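Local coordinates for protein glucokinase (Leishmania braziliensis MHOM/BR/75/M2904, PDB 6EDI) that probably phosphorylates D-glucose with ATP as phosphate donor, as a dimeric glucokinase of the actin-like ATPase superfamily, at residues 278-292 with 316-330. Residues are numbered along the deposited sequence; the frame is centred on the assembly and turned at random.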
ATOM      1  N   ALA A 278     -16.146 -13.105  -4.892  1.00 28.49           N
ATOM      2  CA  ALA A 278     -16.441 -14.191  -3.957  1.00 27.93           C
ATOM      3  C   ALA A 278     -16.804 -13.697  -2.568  1.00 26.52           C
ATOM      4  O   ALA A 278     -16.970 -14.503  -1.656  1.00 28.91           O
ATOM      5  CB  ALA A 278     -15.242 -15.157  -3.863  1.00 24.29           C
ATOM      6  N   SER A 279     -16.932 -12.383  -2.393  1.00 28.58           N
ATOM      7  CA  SER A 279     -17.114 -11.831  -1.056  1.00 30.96           C
ATOM      8  C   SER A 279     -18.157 -10.701  -0.990  1.00 28.49           C
ATOM      9  O   SER A 279     -18.383 -10.129   0.076  1.00 31.17           O
ATOM     10  CB  SER A 279     -15.750 -11.375  -0.495  1.00 28.97           C
ATOM     11  OG  SER A 279     -15.045 -10.607  -1.461  1.00 28.08           O
ATOM     12  N   ASN A 280     -18.790 -10.395  -2.121  1.00 27.14           N
ATOM     13  CA  ASN A 280     -19.851  -9.375  -2.191  1.00 31.65           C
ATOM     14  C   ASN A 280     -21.277  -9.953  -2.285  1.00 30.40           C
ATOM     15  O   ASN A 280     -21.472 -11.166  -2.185  1.00 28.75           O
ATOM     16  CB  ASN A 280     -19.599  -8.445  -3.379  1.00 30.67           C
ATOM     17  CG  ASN A 280     -19.703  -9.162  -4.715  1.00 29.85           C
ATOM     18  OD1 ASN A 280     -19.834 -10.386  -4.765  1.00 32.08           O
ATOM     19  ND2 ASN A 280     -19.624  -8.406  -5.802  1.00 29.58           N
ATOM     20  N   GLY A 281     -22.275  -9.086  -2.485  1.00 31.98           N
ATOM     21  CA  GLY A 281     -23.651  -9.538  -2.633  1.00 29.20           C
ATOM     22  C   GLY A 281     -23.833 -10.505  -3.795  1.00 30.71           C
ATOM     23  O   GLY A 281     -24.428 -11.576  -3.641  1.00 34.54           O
ATOM     24  N   ALA A 282     -23.311 -10.122  -4.959  1.00 30.70           N
ATOM     25  CA  ALA A 282     -23.354 -10.968  -6.141  1.00 28.26           C
ATOM     26  C   ALA A 282     -22.788 -12.345  -5.858  1.00 30.66           C
ATOM     27  O   ALA A 282     -23.360 -13.354  -6.268  1.00 28.07           O
ATOM     28  CB  ALA A 282     -22.606 -10.324  -7.272  1.00 29.91           C
ATOM     29  N   GLY A 283     -21.655 -12.379  -5.162  1.00 32.13           N
ATOM     30  CA  GLY A 283     -21.025 -13.631  -4.793  1.00 30.36           C
ATOM     31  C   GLY A 283     -21.868 -14.426  -3.815  1.00 30.40           C
ATOM     32  O   GLY A 283     -21.942 -15.649  -3.907  1.00 29.94           O
ATOM     33  N   LEU A 284     -22.512 -13.740  -2.874  1.00 31.80           N
ATOM     34  CA  LEU A 284     -23.356 -14.437  -1.905  1.00 32.37           C
ATOM     35  C   LEU A 284     -24.527 -15.127  -2.618  1.00 30.24           C
ATOM     36  O   LEU A 284     -24.872 -16.281  -2.320  1.00 29.65           O
ATOM     37  CB  LEU A 284     -23.877 -13.488  -0.828  1.00 29.46           C
ATOM     38  CG  LEU A 284     -24.787 -14.223   0.161  1.00 33.54           C
ATOM     39  CD1 LEU A 284     -24.011 -15.354   0.848  1.00 32.68           C
ATOM     40  CD2 LEU A 284     -25.381 -13.271   1.177  1.00 32.29           C
ATOM     41  N   GLU A 285     -25.105 -14.421  -3.578  1.00 30.75           N
ATOM     42  CA  GLU A 285     -26.182 -14.983  -4.394  1.00 35.03           C
ATOM     43  C   GLU A 285     -25.702 -16.176  -5.221  1.00 36.41           C
ATOM     44  O   GLU A 285     -26.428 -17.165  -5.376  1.00 32.77           O
ATOM     45  CB  GLU A 285     -26.796 -13.899  -5.281  1.00 38.32           C
ATOM     46  CG  GLU A 285     -27.432 -12.780  -4.445  1.00 40.76           C
ATOM     47  CD  GLU A 285     -28.024 -11.654  -5.260  1.00 45.04           C
ATOM     48  OE1 GLU A 285     -27.967 -11.720  -6.506  1.00 49.75           O
ATOM     49  OE2 GLU A 285     -28.543 -10.698  -4.641  1.00 42.52           O
ATOM     50  N   PHE A 286     -24.474 -16.093  -5.736  1.00 30.35           N
ATOM     51  CA  PHE A 286     -23.892 -17.215  -6.455  1.00 33.85           C
ATOM     52  C   PHE A 286     -23.631 -18.382  -5.512  1.00 33.27           C
ATOM     53  O   PHE A 286     -23.852 -19.551  -5.861  1.00 33.89           O
ATOM     54  CB  PHE A 286     -22.585 -16.813  -7.140  1.00 35.50           C
ATOM     55  CG  PHE A 286     -21.884 -17.961  -7.794  1.00 29.86           C
ATOM     56  CD1 PHE A 286     -22.261 -18.382  -9.063  1.00 35.91           C
ATOM     57  CD2 PHE A 286     -20.862 -18.634  -7.137  1.00 35.43           C
ATOM     58  CE1 PHE A 286     -21.628 -19.457  -9.677  1.00 40.19           C
ATOM     59  CE2 PHE A 286     -20.215 -19.704  -7.738  1.00 35.76           C
ATOM     60  CZ  PHE A 286     -20.601 -20.120  -9.015  1.00 37.53           C
ATOM     61  N   ASN A 287     -23.130 -18.063  -4.325  1.00 32.70           N
ATOM     62  CA  ASN A 287     -22.843 -19.088  -3.337  1.00 30.03           C
ATOM     63  C   ASN A 287     -24.067 -19.912  -2.978  1.00 34.32           C
ATOM     64  O   ASN A 287     -23.988 -21.134  -2.802  1.00 35.07           O
ATOM     65  CB  ASN A 287     -22.223 -18.465  -2.097  1.00 32.79           C
ATOM     66  CG  ASN A 287     -20.746 -18.176  -2.285  1.00 31.27           C
ATOM     67  OD1 ASN A 287     -20.217 -18.342  -3.390  1.00 24.27           O
ATOM     68  ND2 ASN A 287     -20.077 -17.738  -1.217  1.00 30.90           N
ATOM     69  N   TYR A 288     -25.205 -19.239  -2.900  1.00 31.65           N
ATOM     70  CA  TYR A 288     -26.450 -19.911  -2.559  1.00 39.18           C
ATOM     71  C   TYR A 288     -26.823 -20.952  -3.606  1.00 33.69           C
ATOM     72  O   TYR A 288     -27.074 -22.109  -3.277  1.00 36.14           O
ATOM     73  CB  TYR A 288     -27.584 -18.902  -2.393  1.00 34.16           C
ATOM     74  CG  TYR A 288     -28.853 -19.542  -1.874  1.00 41.30           C
ATOM     75  CD1 TYR A 288     -28.913 -20.060  -0.584  1.00 40.53           C
ATOM     76  CD2 TYR A 288     -29.984 -19.636  -2.672  1.00 45.45           C
ATOM     77  CE1 TYR A 288     -30.072 -20.650  -0.100  1.00 45.39           C
ATOM     78  CE2 TYR A 288     -31.146 -20.222  -2.199  1.00 45.22           C
ATOM     79  CZ  TYR A 288     -31.185 -20.727  -0.914  1.00 47.24           C
ATOM     80  OH  TYR A 288     -32.350 -21.311  -0.450  1.00 49.76           O
ATOM     81  N   ALA A 289     -26.855 -20.533  -4.864  1.00 36.05           N
ATOM     82  CA  ALA A 289     -27.084 -21.459  -5.964  1.00 38.12           C
ATOM     83  C   ALA A 289     -26.075 -22.598  -5.898  1.00 41.73           C
ATOM     84  O   ALA A 289     -26.453 -23.771  -5.878  1.00 43.93           O
ATOM     85  CB  ALA A 289     -27.005 -20.740  -7.290  1.00 41.98           C
ATOM     86  N   TYR A 290     -24.793 -22.245  -5.819  1.00 37.50           N
ATOM     87  CA  TYR A 290     -23.716 -23.228  -5.804  1.00 35.40           C
ATOM     88  C   TYR A 290     -23.904 -24.282  -4.710  1.00 37.85           C
ATOM     89  O   TYR A 290     -23.578 -25.448  -4.911  1.00 40.00           O
ATOM     90  CB  TYR A 290     -22.352 -22.525  -5.678  1.00 34.65           C
ATOM     91  CG  TYR A 290     -21.139 -23.430  -5.855  1.00 34.25           C
ATOM     92  CD1 TYR A 290     -20.652 -23.737  -7.122  1.00 35.45           C
ATOM     93  CD2 TYR A 290     -20.465 -23.947  -4.755  1.00 35.93           C
ATOM     94  CE1 TYR A 290     -19.537 -24.550  -7.285  1.00 32.36           C
ATOM     95  CE2 TYR A 290     -19.354 -24.756  -4.908  1.00 32.33           C
ATOM     96  CZ  TYR A 290     -18.900 -25.053  -6.175  1.00 34.81           C
ATOM     97  OH  TYR A 290     -17.797 -25.856  -6.332  1.00 34.47           O
ATOM     98  N   ALA A 291     -24.445 -23.885  -3.561  1.00 36.81           N
ATOM     99  CA  ALA A 291     -24.583 -24.824  -2.439  1.00 35.28           C
ATOM    100  C   ALA A 291     -25.839 -25.694  -2.557  1.00 39.70           C
ATOM    101  O   ALA A 291     -25.895 -26.788  -1.997  1.00 45.83           O
ATOM    102  CB  ALA A 291     -24.572 -24.092  -1.114  1.00 34.26           C
ATOM    103  N   LYS A 292     -26.853 -25.185  -3.245  1.00 42.96           N
ATOM    104  CA  LYS A 292     -28.101 -25.937  -3.424  1.00 48.01           C
ATOM    105  C   LYS A 292     -27.968 -26.967  -4.531  1.00 50.59           C
ATOM    106  O   LYS A 292     -28.226 -28.159  -4.338  1.00 54.07           O
ATOM    107  CB  LYS A 292     -29.271 -24.998  -3.735  1.00 48.92           C
ATOM    108  CG  LYS A 292     -30.173 -24.742  -2.534  1.00 51.52           C
ATOM    109  CD  LYS A 292     -31.526 -24.152  -2.930  1.00 55.03           C
ATOM    110  CE  LYS A 292     -32.386 -25.149  -3.693  1.00 58.74           C
ATOM    111  NZ  LYS A 292     -33.773 -24.641  -3.915  1.00 59.67           N
ATOM    112  N   ASP A 316     -32.486 -22.891   6.278  1.00 55.69           N
ATOM    113  CA  ASP A 316     -31.865 -23.202   4.990  1.00 47.47           C
ATOM    114  C   ASP A 316     -30.372 -23.510   5.099  1.00 49.69           C
ATOM    115  O   ASP A 316     -29.543 -22.618   5.291  1.00 47.81           O
ATOM    116  CB  ASP A 316     -32.122 -22.032   4.033  1.00 48.38           C
ATOM    117  CG  ASP A 316     -31.872 -22.378   2.587  1.00 45.96           C
ATOM    118  OD1 ASP A 316     -30.869 -23.069   2.288  1.00 44.92           O
ATOM    119  OD2 ASP A 316     -32.678 -21.927   1.745  1.00 43.71           O
ATOM    120  N   THR A 317     -30.050 -24.793   4.967  1.00 50.04           N
ATOM    121  CA  THR A 317     -28.690 -25.292   5.123  1.00 48.85           C
ATOM    122  C   THR A 317     -27.758 -24.706   4.047  1.00 45.61           C
ATOM    123  O   THR A 317     -26.556 -24.510   4.274  1.00 43.97           O
ATOM    124  CB  THR A 317     -28.693 -26.849   5.108  1.00 46.27           C
ATOM    125  OG1 THR A 317     -27.613 -27.353   5.899  1.00 53.84           O
ATOM    126  CG2 THR A 317     -28.604 -27.402   3.689  1.00 45.68           C
ATOM    127  N   ALA A 318     -28.325 -24.401   2.883  1.00 44.11           N
ATOM    128  CA  ALA A 318     -27.550 -23.854   1.777  1.00 42.98           C
ATOM    129  C   ALA A 318     -27.240 -22.374   1.984  1.00 45.76           C
ATOM    130  O   ALA A 318     -26.152 -21.903   1.634  1.00 38.26           O
ATOM    131  CB  ALA A 318     -28.274 -24.072   0.472  1.00 42.09           C
ATOM    132  N   ALA A 319     -28.201 -21.635   2.537  1.00 41.59           N
ATOM    133  CA  ALA A 319     -27.972 -20.230   2.852  1.00 41.51           C
ATOM    134  C   ALA A 319     -26.842 -20.111   3.872  1.00 42.03           C
ATOM    135  O   ALA A 319     -26.024 -19.190   3.803  1.00 39.48           O
ATOM    136  CB  ALA A 319     -29.241 -19.579   3.378  1.00 41.65           C
ATOM    137  N   ILE A 320     -26.809 -21.044   4.823  1.00 38.67           N
ATOM    138  CA  ILE A 320     -25.777 -21.051   5.851  1.00 42.50           C
ATOM    139  C   ILE A 320     -24.408 -21.331   5.244  1.00 39.71           C
ATOM    140  O   ILE A 320     -23.430 -20.683   5.590  1.00 37.96           O
ATOM    141  CB  ILE A 320     -26.066 -22.091   6.945  1.00 39.53           C
ATOM    142  CG1 ILE A 320     -27.461 -21.865   7.535  1.00 42.40           C
ATOM    143  CG2 ILE A 320     -25.001 -22.041   8.029  1.00 41.98           C
ATOM    144  CD1 ILE A 320     -27.763 -22.699   8.761  1.00 44.17           C
ATOM    145  N   ALA A 321     -24.351 -22.301   4.338  1.00 40.07           N
ATOM    146  CA  ALA A 321     -23.102 -22.644   3.674  1.00 38.57           C
ATOM    147  C   ALA A 321     -22.646 -21.484   2.795  1.00 36.80           C
ATOM    148  O   ALA A 321     -21.459 -21.183   2.725  1.00 36.04           O
ATOM    149  CB  ALA A 321     -23.269 -23.912   2.834  1.00 33.56           C
ATOM    150  N   ALA A 322     -23.597 -20.853   2.112  1.00 38.33           N
ATOM    151  CA  ALA A 322     -23.288 -19.743   1.214  1.00 37.72           C
ATOM    152  C   ALA A 322     -22.678 -18.564   1.970  1.00 32.66           C
ATOM    153  O   ALA A 322     -21.756 -17.917   1.469  1.00 31.74           O
ATOM    154  CB  ALA A 322     -24.519 -19.310   0.463  1.00 33.77           C
ATOM    155  N   VAL A 323     -23.201 -18.290   3.168  1.00 33.17           N
ATOM    156  CA  VAL A 323     -22.633 -17.253   4.037  1.00 31.97           C
ATOM    157  C   VAL A 323     -21.256 -17.657   4.537  1.00 33.45           C
ATOM    158  O   VAL A 323     -20.324 -16.842   4.563  1.00 32.89           O
ATOM    159  CB  VAL A 323     -23.550 -16.959   5.240  1.00 35.98           C
ATOM    160  CG1 VAL A 323     -22.841 -16.091   6.267  1.00 36.16           C
ATOM    161  CG2 VAL A 323     -24.788 -16.263   4.774  1.00 31.79           C
ATOM    162  N   ASP A 324     -21.134 -18.913   4.955  1.00 31.81           N
ATOM    163  CA  ASP A 324     -19.860 -19.422   5.455  1.00 36.52           C
ATOM    164  C   ASP A 324     -18.782 -19.307   4.380  1.00 34.89           C
ATOM    165  O   ASP A 324     -17.681 -18.831   4.661  1.00 32.04           O
ATOM    166  CB  ASP A 324     -20.002 -20.875   5.916  1.00 36.49           C
ATOM    167  CG  ASP A 324     -18.730 -21.428   6.534  1.00 41.08           C
ATOM    168  OD1 ASP A 324     -18.163 -20.795   7.457  1.00 39.68           O
ATOM    169  OD2 ASP A 324     -18.296 -22.513   6.090  1.00 48.10           O
ATOM    170  N   ARG A 325     -19.099 -19.731   3.153  1.00 33.74           N
ATOM    171  CA  ARG A 325     -18.148 -19.607   2.051  1.00 32.48           C
ATOM    172  C   ARG A 325     -17.816 -18.145   1.756  1.00 31.32           C
ATOM    173  O   ARG A 325     -16.665 -17.811   1.429  1.00 29.84           O
ATOM    174  CB  ARG A 325     -18.646 -20.318   0.780  1.00 32.70           C
ATOM    175  CG  ARG A 325     -17.552 -20.429  -0.287  1.00 29.05           C
ATOM    176  CD  ARG A 325     -18.019 -20.951  -1.636  1.00 33.76           C
ATOM    177  NE  ARG A 325     -18.577 -22.301  -1.572  1.00 30.55           N
ATOM    178  CZ  ARG A 325     -17.858 -23.413  -1.558  1.00 32.63           C
ATOM    179  NH1 ARG A 325     -16.529 -23.359  -1.583  1.00 38.01           N
ATOM    180  NH2 ARG A 325     -18.463 -24.586  -1.499  1.00 34.37           N
ATOM    181  N   LEU A 326     -18.814 -17.277   1.885  1.00 30.34           N
ATOM    182  CA  LEU A 326     -18.637 -15.845   1.649  1.00 30.70           C
ATOM    183  C   LEU A 326     -17.536 -15.284   2.539  1.00 29.30           C
ATOM    184  O   LEU A 326     -16.584 -14.680   2.052  1.00 26.63           O
ATOM    185  CB  LEU A 326     -19.943 -15.069   1.903  1.00 29.57           C
ATOM    186  CG  LEU A 326     -19.990 -13.667   1.272  1.00 29.90           C
ATOM    187  CD1 LEU A 326     -20.202 -13.755  -0.235  1.00 28.55           C
ATOM    188  CD2 LEU A 326     -21.043 -12.757   1.902  1.00 35.47           C
ATOM    189  N   TYR A 327     -17.668 -15.488   3.845  1.00 28.54           N
ATOM    190  CA  TYR A 327     -16.680 -14.986   4.781  1.00 33.57           C
ATOM    191  C   TYR A 327     -15.369 -15.773   4.805  1.00 29.43           C
ATOM    192  O   TYR A 327     -14.315 -15.229   5.146  1.00 29.73           O
ATOM    193  CB  TYR A 327     -17.302 -14.866   6.166  1.00 31.12           C
ATOM    194  CG  TYR A 327     -18.308 -13.752   6.195  1.00 35.74           C
ATOM    195  CD1 TYR A 327     -17.978 -12.489   5.713  1.00 37.25           C
ATOM    196  CD2 TYR A 327     -19.598 -13.964   6.663  1.00 35.08           C
ATOM    197  CE1 TYR A 327     -18.897 -11.460   5.724  1.00 37.41           C
ATOM    198  CE2 TYR A 327     -20.527 -12.942   6.671  1.00 35.96           C
ATOM    199  CZ  TYR A 327     -20.165 -11.694   6.201  1.00 38.06           C
ATOM    200  OH  TYR A 327     -21.072 -10.673   6.210  1.00 41.88           O
ATOM    201  N   LYS A 328     -15.418 -17.049   4.446  1.00 28.81           N
ATOM    202  CA  LYS A 328     -14.178 -17.809   4.333  1.00 30.52           C
ATOM    203  C   LYS A 328     -13.302 -17.172   3.259  1.00 31.43           C
ATOM    204  O   LYS A 328     -12.092 -17.036   3.432  1.00 28.42           O
ATOM    205  CB  LYS A 328     -14.462 -19.280   4.019  1.00 30.55           C
ATOM    206  CG  LYS A 328     -14.813 -20.115   5.256  1.00 34.78           C
ATOM    207  CD  LYS A 328     -14.662 -21.617   4.985  1.00 34.62           C
ATOM    208  CE  LYS A 328     -15.113 -22.460   6.174  1.00 36.98           C
ATOM    209  NZ  LYS A 328     -14.620 -21.922   7.469  1.00 43.52           N
ATOM    210  N   ASN A 329     -13.932 -16.760   2.162  1.00 28.54           N
ATOM    211  CA  ASN A 329     -13.228 -16.090   1.072  1.00 28.19           C
ATOM    212  C   ASN A 329     -12.901 -14.613   1.302  1.00 31.57           C
ATOM    213  O   ASN A 329     -11.858 -14.127   0.837  1.00 29.58           O
ATOM    214  CB  ASN A 329     -13.983 -16.298  -0.235  1.00 28.20           C
ATOM    215  CG  ASN A 329     -13.715 -17.670  -0.818  1.00 30.62           C
ATOM    216  OD1 ASN A 329     -12.580 -18.152  -0.766  1.00 33.71           O
ATOM    217  ND2 ASN A 329     -14.746 -18.316  -1.343  1.00 30.11           N
ATOM    218  N   LEU A 330     -13.774 -13.902   2.012  1.00 27.27           N
ATOM    219  CA  LEU A 330     -13.407 -12.567   2.470  1.00 28.83           C
ATOM    220  C   LEU A 330     -12.110 -12.657   3.282  1.00 26.30           C
ATOM    221  O   LEU A 330     -11.170 -11.889   3.069  1.00 25.77           O
ATOM    222  CB  LEU A 330     -14.518 -11.947   3.316  1.00 26.46           C
ATOM    223  CG  LEU A 330     -14.103 -10.598   3.923  1.00 29.81           C
ATOM    224  CD1 LEU A 330     -14.008  -9.555   2.816  1.00 32.01           C
ATOM    225  CD2 LEU A 330     -15.075 -10.157   5.014  1.00 31.14           C
TER
HETATM  226  O   HOH W   1     -17.354 -17.293  -1.740  1.00 27.60           O
HETATM  227  O   HOH W   2     -21.458 -22.036  -1.390  1.00 34.34           O
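Helix 281-292 and the N-terminal part of helix 317-341 pack closely across a seam of alanines in the helical part of the large domain of this actin-like ATPase (ASKHA) fold. The axes of segments 281-292 and 317-330 run roughly antiparallel, at 131°, and approach to 8.0 Å. The small residues permit this: Ala322 CB lies 3.4 Å from Tyr288 N, against the backbone of the other helix, while Ala291 rests on Ala318 and Ala321. Toward the start of helix 281-292, Leu326 fills the turn that leads into it. With its CG anti to the backbone N, it brings CD1 to 3.5 Å from Asn280 O, beside Ser279 CA and Leu284 CB. Asn280 is the N-cap of that helix, its OD1 accepting from Gly283 N.

Near the middle, Asn287 reaches over Ala322, and its ND2 donates to Ala322 O along a lone pair (3.2 Å, N-H...O 165°), a carbonyl that also accepts from Leu326 N. Water 1 takes a second bond from ND2 and ties it to Ala278 O and Asn329 ND2, while Tyr250 of helix 245-259 hydrogen-bonds Asn287 OD1, so both ends of the amide are held. Arg325 passes this amide and bends at chi3, presenting one guanidinium face to the edge of the Tyr290 ring, the planes 86° apart; water 2 links Arg325 NE to Asn287 O.

At the far end, the Tyr288 ring lies with its edge toward the first turn of helix 317-341, CE1 3.4 Å from Ala319 N. Tyr288 OH is modelled 2.3 Å from Asp316 OD2, too short for the length of this hydrogen bond to be trusted. Asp316 is also the N-cap, OD1 accepting from Ala319 N at 3.0 Å.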